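Aminopeptidase (PDB 5IB9) probably removes amino acids from the N-terminal ends of peptides as a zinc-dependent M28-family aminopeptidase that also carries a protease-associated (PA) domain. Local coordinates at residues 81-86 with 151-156; 163-168 with 191-196. All coordinates share one frame; numbering follows the deposited sequence.

Interaction 1: 81-86 with 151-156; sequences EGEAFT and KLNGTL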
loop_
_atom_site.group_PDB
_atom_site.type_symbol
_atom_site.label_atom_id
_atom_site.label_comp_id
_atom_site.label_asym_id
_atom_site.label_seq_id
_atom_site.Cartn_x
_atom_site.Cartn_y
_atom_site.Cartn_z
ATOM N N GLU A 81 13.274 -18.743 29.681
ATOM C CA GLU A 81 11.967 -18.716 28.990
ATOM C C GLU A 81 11.879 -17.585 27.989
ATOM O O GLU A 81 11.727 -16.417 28.386
ATOM C CB GLU A 81 10.837 -18.469 29.986
ATOM C CG GLU A 81 9.905 -19.626 30.240
ATOM C CD GLU A 81 8.780 -19.234 31.192
ATOM O OE1 GLU A 81 8.467 -20.038 32.103
ATOM O OE2 GLU A 81 8.222 -18.114 31.044
ATOM N N GLY A 82 11.915 -17.934 26.704
ATOM C CA GLY A 82 11.893 -16.930 25.640
ATOM C C GLY A 82 10.733 -16.991 24.649
ATOM O O GLY A 82 10.428 -18.062 24.118
ATOM N N GLU A 83 10.127 -15.827 24.388
ATOM C CA GLU A 83 9.075 -15.656 23.355
ATOM C C GLU A 83 9.593 -14.807 22.169
ATOM O O GLU A 83 9.781 -13.580 22.338
ATOM C CB GLU A 83 7.831 -14.943 23.962
ATOM C CG GLU A 83 7.099 -15.711 25.110
ATOM C CD GLU A 83 6.308 -16.935 24.612
ATOM O OE1 GLU A 83 5.173 -16.735 24.123
ATOM O OE2 GLU A 83 6.813 -18.090 24.715
ATOM N N ALA A 84 9.794 -15.433 20.995
ATOM C CA ALA A 84 10.098 -14.683 19.744
ATOM C C ALA A 84 9.030 -13.646 19.414
ATOM O O ALA A 84 7.808 -13.927 19.445
ATOM C CB ALA A 84 10.284 -15.617 18.564
ATOM N N PHE A 85 9.464 -12.450 19.056
ATOM C CA PHE A 85 8.527 -11.438 18.643
ATOM C C PHE A 85 8.051 -11.854 17.229
ATOM O O PHE A 85 8.804 -12.506 16.483
ATOM C CB PHE A 85 9.188 -10.049 18.583
ATOM C CG PHE A 85 9.280 -9.352 19.927
ATOM C CD1 PHE A 85 10.409 -9.533 20.740
ATOM C CD2 PHE A 85 8.268 -8.497 20.380
ATOM C CE1 PHE A 85 10.500 -8.888 21.985
ATOM C CE2 PHE A 85 8.349 -7.855 21.638
ATOM C CZ PHE A 85 9.486 -8.051 22.435
ATOM N N THR A 86 6.806 -11.496 16.875
ATOM C CA THR A 86 6.311 -11.819 15.531
ATOM C C THR A 86 7.117 -11.001 14.534
ATOM O O THR A 86 7.345 -9.826 14.761
ATOM C CB THR A 86 4.817 -11.457 15.402
ATOM O OG1 THR A 86 4.075 -12.256 16.321
ATOM C CG2 THR A 86 4.323 -11.770 13.980
ATOM N N LYS A 151 4.302 -12.876 30.744
ATOM C CA LYS A 151 5.062 -13.031 29.493
ATOM C C LYS A 151 5.023 -11.821 28.550
ATOM O O LYS A 151 4.050 -11.049 28.537
ATOM C CB LYS A 151 4.638 -14.292 28.734
ATOM C CG LYS A 151 4.979 -15.609 29.418
ATOM C CD LYS A 151 4.972 -16.777 28.433
ATOM C CE LYS A 151 5.443 -18.081 29.094
ATOM N NZ LYS A 151 5.645 -19.232 28.144
ATOM N N LEU A 152 6.112 -11.655 27.787
ATOM C CA LEU A 152 6.222 -10.611 26.757
ATOM C C LEU A 152 6.117 -11.229 25.359
ATOM O O LEU A 152 7.037 -11.851 24.833
ATOM C CB LEU A 152 7.483 -9.738 26.900
ATOM C CG LEU A 152 7.633 -8.616 25.879
ATOM C CD1 LEU A 152 6.451 -7.668 25.929
ATOM C CD2 LEU A 152 8.928 -7.836 26.103
ATOM N N ASN A 153 4.923 -11.086 24.803
ATOM C CA ASN A 153 4.626 -11.501 23.455
ATOM C C ASN A 153 4.357 -10.195 22.787
ATOM O O ASN A 153 3.895 -9.242 23.432
ATOM C CB ASN A 153 3.375 -12.373 23.439
ATOM C CG ASN A 153 3.550 -13.637 24.223
ATOM O OD1 ASN A 153 4.219 -14.566 23.783
ATOM N ND2 ASN A 153 2.952 -13.683 25.395
ATOM N N GLY A 154 4.659 -10.116 21.504
ATOM C CA GLY A 154 4.425 -8.874 20.811
ATOM C C GLY A 154 4.891 -9.043 19.398
ATOM O O GLY A 154 5.212 -10.154 18.975
ATOM N N THR A 155 4.985 -7.921 18.708
ATOM C CA THR A 155 5.277 -7.931 17.299
ATOM C C THR A 155 6.162 -6.760 16.853
ATOM O O THR A 155 6.076 -5.637 17.350
ATOM C CB THR A 155 3.911 -7.971 16.468
ATOM O OG1 THR A 155 4.191 -7.982 15.047
ATOM C CG2 THR A 155 3.008 -6.785 16.878
ATOM N N LEU A 156 6.985 -7.025 15.859
ATOM C CA LEU A 156 7.800 -6.008 15.263
ATOM C C LEU A 156 6.983 -5.344 14.165
ATOM O O LEU A 156 7.464 -4.452 13.450
ATOM C CB LEU A 156 9.100 -6.621 14.749
ATOM C CG LEU A 156 9.837 -7.442 15.833
ATOM C CD1 LEU A 156 11.126 -7.834 15.188
ATOM C CD2 LEU A 156 10.071 -6.617 17.098
HETATM O O HOH W 1 5.059 -20.005 25.220
HETATM O O HOH W 2 5.412 -12.925 20.517
#

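Interaction 2: 163-168 with 191-196; sequences FVAAVG and VKVAGA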
loop_
_atom_site.group_PDB
_atom_site.type_symbol
_atom_site.label_atom_id
_atom_site.label_comp_id
_atom_site.label_asym_id
_atom_site.label_seq_id
_atom_site.Cartn_x
_atom_site.Cartn_y
_atom_site.Cartn_z
ATOM N N PHE A 163 15.774 -5.812 10.803
ATOM C CA PHE A 163 15.745 -6.511 12.110
ATOM C C PHE A 163 16.848 -7.562 12.334
ATOM O O PHE A 163 17.528 -8.064 11.413
ATOM C CB PHE A 163 14.403 -7.183 12.340
ATOM C CG PHE A 163 13.192 -6.266 12.355
ATOM C CD1 PHE A 163 13.235 -4.959 12.852
ATOM C CD2 PHE A 163 11.969 -6.787 11.935
ATOM C CE1 PHE A 163 12.062 -4.186 12.899
ATOM C CE2 PHE A 163 10.805 -6.020 11.985
ATOM C CZ PHE A 163 10.872 -4.714 12.459
ATOM N N VAL A 164 17.034 -7.900 13.612
ATOM C CA VAL A 164 17.808 -9.118 13.933
ATOM C C VAL A 164 16.922 -9.817 14.888
ATOM O O VAL A 164 15.943 -9.244 15.329
ATOM C CB VAL A 164 19.202 -8.853 14.587
ATOM C CG1 VAL A 164 20.119 -8.166 13.599
ATOM C CG2 VAL A 164 19.051 -8.057 15.891
ATOM N N ALA A 165 17.245 -11.072 15.241
ATOM C CA ALA A 165 16.350 -11.840 16.083
ATOM C C ALA A 165 16.008 -11.080 17.367
ATOM O O ALA A 165 16.879 -10.417 17.956
ATOM C CB ALA A 165 16.975 -13.242 16.389
ATOM N N ALA A 166 14.757 -11.177 17.811
ATOM C CA ALA A 166 14.277 -10.439 18.943
ATOM C C ALA A 166 13.413 -11.373 19.756
ATOM O O ALA A 166 12.505 -12.014 19.196
ATOM C CB ALA A 166 13.462 -9.232 18.468
ATOM N N VAL A 167 13.703 -11.483 21.062
ATOM C CA VAL A 167 12.938 -12.365 21.953
ATOM C C VAL A 167 12.589 -11.601 23.195
ATOM O O VAL A 167 13.348 -10.747 23.662
ATOM C CB VAL A 167 13.700 -13.645 22.319
ATOM C CG1 VAL A 167 14.139 -14.373 21.094
ATOM C CG2 VAL A 167 14.957 -13.306 23.163
ATOM N N GLY A 168 11.404 -11.885 23.733
ATOM C CA GLY A 168 10.876 -11.139 24.874
ATOM C C GLY A 168 10.972 -12.041 26.092
ATOM O O GLY A 168 10.894 -13.276 25.966
ATOM N N VAL A 191 21.269 -16.531 21.823
ATOM C CA VAL A 191 19.897 -16.334 21.267
ATOM C C VAL A 191 19.792 -17.155 19.989
ATOM O O VAL A 191 20.483 -16.857 18.982
ATOM C CB VAL A 191 19.525 -14.846 20.978
ATOM C CG1 VAL A 191 18.099 -14.769 20.382
ATOM C CG2 VAL A 191 19.550 -14.055 22.282
ATOM N N LYS A 192 18.988 -18.216 20.038
ATOM C CA LYS A 192 18.824 -19.086 18.840
ATOM C C LYS A 192 17.377 -19.167 18.437
ATOM O O LYS A 192 16.509 -19.634 19.195
ATOM C CB LYS A 192 19.423 -20.500 19.000
ATOM C CG LYS A 192 19.770 -21.165 17.651
ATOM C CD LYS A 192 20.097 -22.627 17.786
ATOM C CE LYS A 192 19.948 -23.348 16.448
ATOM N NZ LYS A 192 20.045 -24.820 16.680
ATOM N N VAL A 193 17.123 -18.672 17.228
ATOM C CA VAL A 193 15.742 -18.632 16.695
ATOM C C VAL A 193 15.875 -19.326 15.389
ATOM O O VAL A 193 16.753 -18.969 14.589
ATOM C CB VAL A 193 15.226 -17.171 16.490
ATOM C CG1 VAL A 193 13.879 -17.160 15.725
ATOM C CG2 VAL A 193 15.012 -16.467 17.832
ATOM N N ALA A 194 15.053 -20.355 15.187
ATOM C CA ALA A 194 15.143 -21.182 13.984
ATOM C C ALA A 194 13.757 -21.600 13.452
ATOM O O ALA A 194 12.800 -21.751 14.232
ATOM C CB ALA A 194 16.057 -22.421 14.244
ATOM N N GLY A 195 13.656 -21.693 12.122
ATOM C CA GLY A 195 12.398 -22.054 11.467
ATOM C C GLY A 195 11.332 -20.964 11.239
ATOM O O GLY A 195 10.272 -21.242 10.653
ATOM N N ALA A 196 11.564 -19.738 11.713
ATOM C CA ALA A 196 10.707 -18.599 11.328
ATOM C C ALA A 196 10.818 -18.306 9.834
ATOM O O ALA A 196 11.882 -18.401 9.234
ATOM C CB ALA A 196 11.090 -17.338 12.129
#

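Interaction 1: 81-86 with 151-156
Thr-86 and Gly-154 open a short two-bond pairing between the segment carrying strand 83-84 and the loop 151-156, which runs beside it in nearly the same direction, the end-to-end lines 30° apart. The amide N of Thr-86 donates to O of Gly-154 at 3.0 Å, in the carbonyl plane and on a lone pair. The O of Thr-86 then accepts from N of Leu-156, also at 3.0 Å and nearly straight, with 175° at the hydrogen. Both backbone polar groups of Thr-86 are thereby satisfied around Thr-155, in a single parallel bridge, and OG1 of Thr-155 is hydrogen-bonded to N of Gly-157. One step back the chains spread, and a water fills in: it donates to O of Ala-84 and accepts from N of Gly-154.

Charge gathers at the other end. Lys-151 makes a long salt bridge from NZ to OE2 of Glu-83 (3.8 Å), and a second water links the same two atoms with proper hydrogen bonds.

The Phe-85 ring has N of Thr-155 at its edge, while its CZ meets CD2 of Leu-152 at 3.7 Å. The side chain of Thr-155 is about 7 Å from the bound inhibitor. The polar chemistry is thus uneven: two straight backbone bonds at Thr-86, water-bridged gaps at Ala-84/Gly-154 and Glu-83/Lys-151, and O of Leu-152, 3.3 Å from CB of Glu-83, buried without a polar partner.

Interaction 2: 163-168 with 191-196
Inside the PA domain, two beta strands pack face against face through aliphatic side chains, each presenting alternate residues to the other. Segment 163-168 contributes Ala-165 and Val-167 from strand 165-168; segment 191-196 contributes Val-191 and Val-193 from strand 191-194. The short strand axes approach to 7.9 Å and cross at 107°, close to perpendicular; with no backbone hydrogen bond between them, they meet through methyl groups alone. All four residues are buried, and their CB atoms all point across the interface. Ala-165 offers its single methyl, CB, to CG2 of Val-193 at 4.0 Å and more loosely to CG1 of Val-191.

Beyond the two segments, Val-191 and Val-167 both touch Ile-143 of strand 141-145, and Val-191 also packs on Val-93 of strand 91-99, which extends the same apolar layer. The backbone of strand 165-168 is occupied elsewhere: Ala-165 and Val-167 bond to strand 141-145, and Ala-166 and Gly-168 to segment 81-86. O of Phe-163 makes a weak hydrogen bond to NZ of Lys-136 of the second subunit, and Val-164 packs on the same residue.

Val-167 and Val-193 lie alongside one another, pointing opposite ways, whereas Val-167 and Val-191 come tip to tip. Val-167 does its touching with one branch: CG1, anti to the carbonyl carbon (chi1 -55°), lies 4.0 Å from CG1 of Val-191 and equally far from CG2 of Val-193.

Overall arrangement
From the N terminus, segment 81-86 comes first, and the chain then runs through strands 91-99 and 117-121, helix 127-136 and strand 141-145 before 151-156 returns to it, closing interaction 1. A few residues on, 163-168 opens interaction 2, and helix 171-182 carries the chain to 191-196, which closes it. The two loops follow in series, neither enclosing nor crossing the other, yet they touch in space, their centres 9 Å apart. Strands 83-84 and 165-169 are antiparallel neighbours, and backbone bonds probably join them. Strand 165-169 thus joins the loop near the inhibitor to strand 187-210, which continues toward the peptidase part.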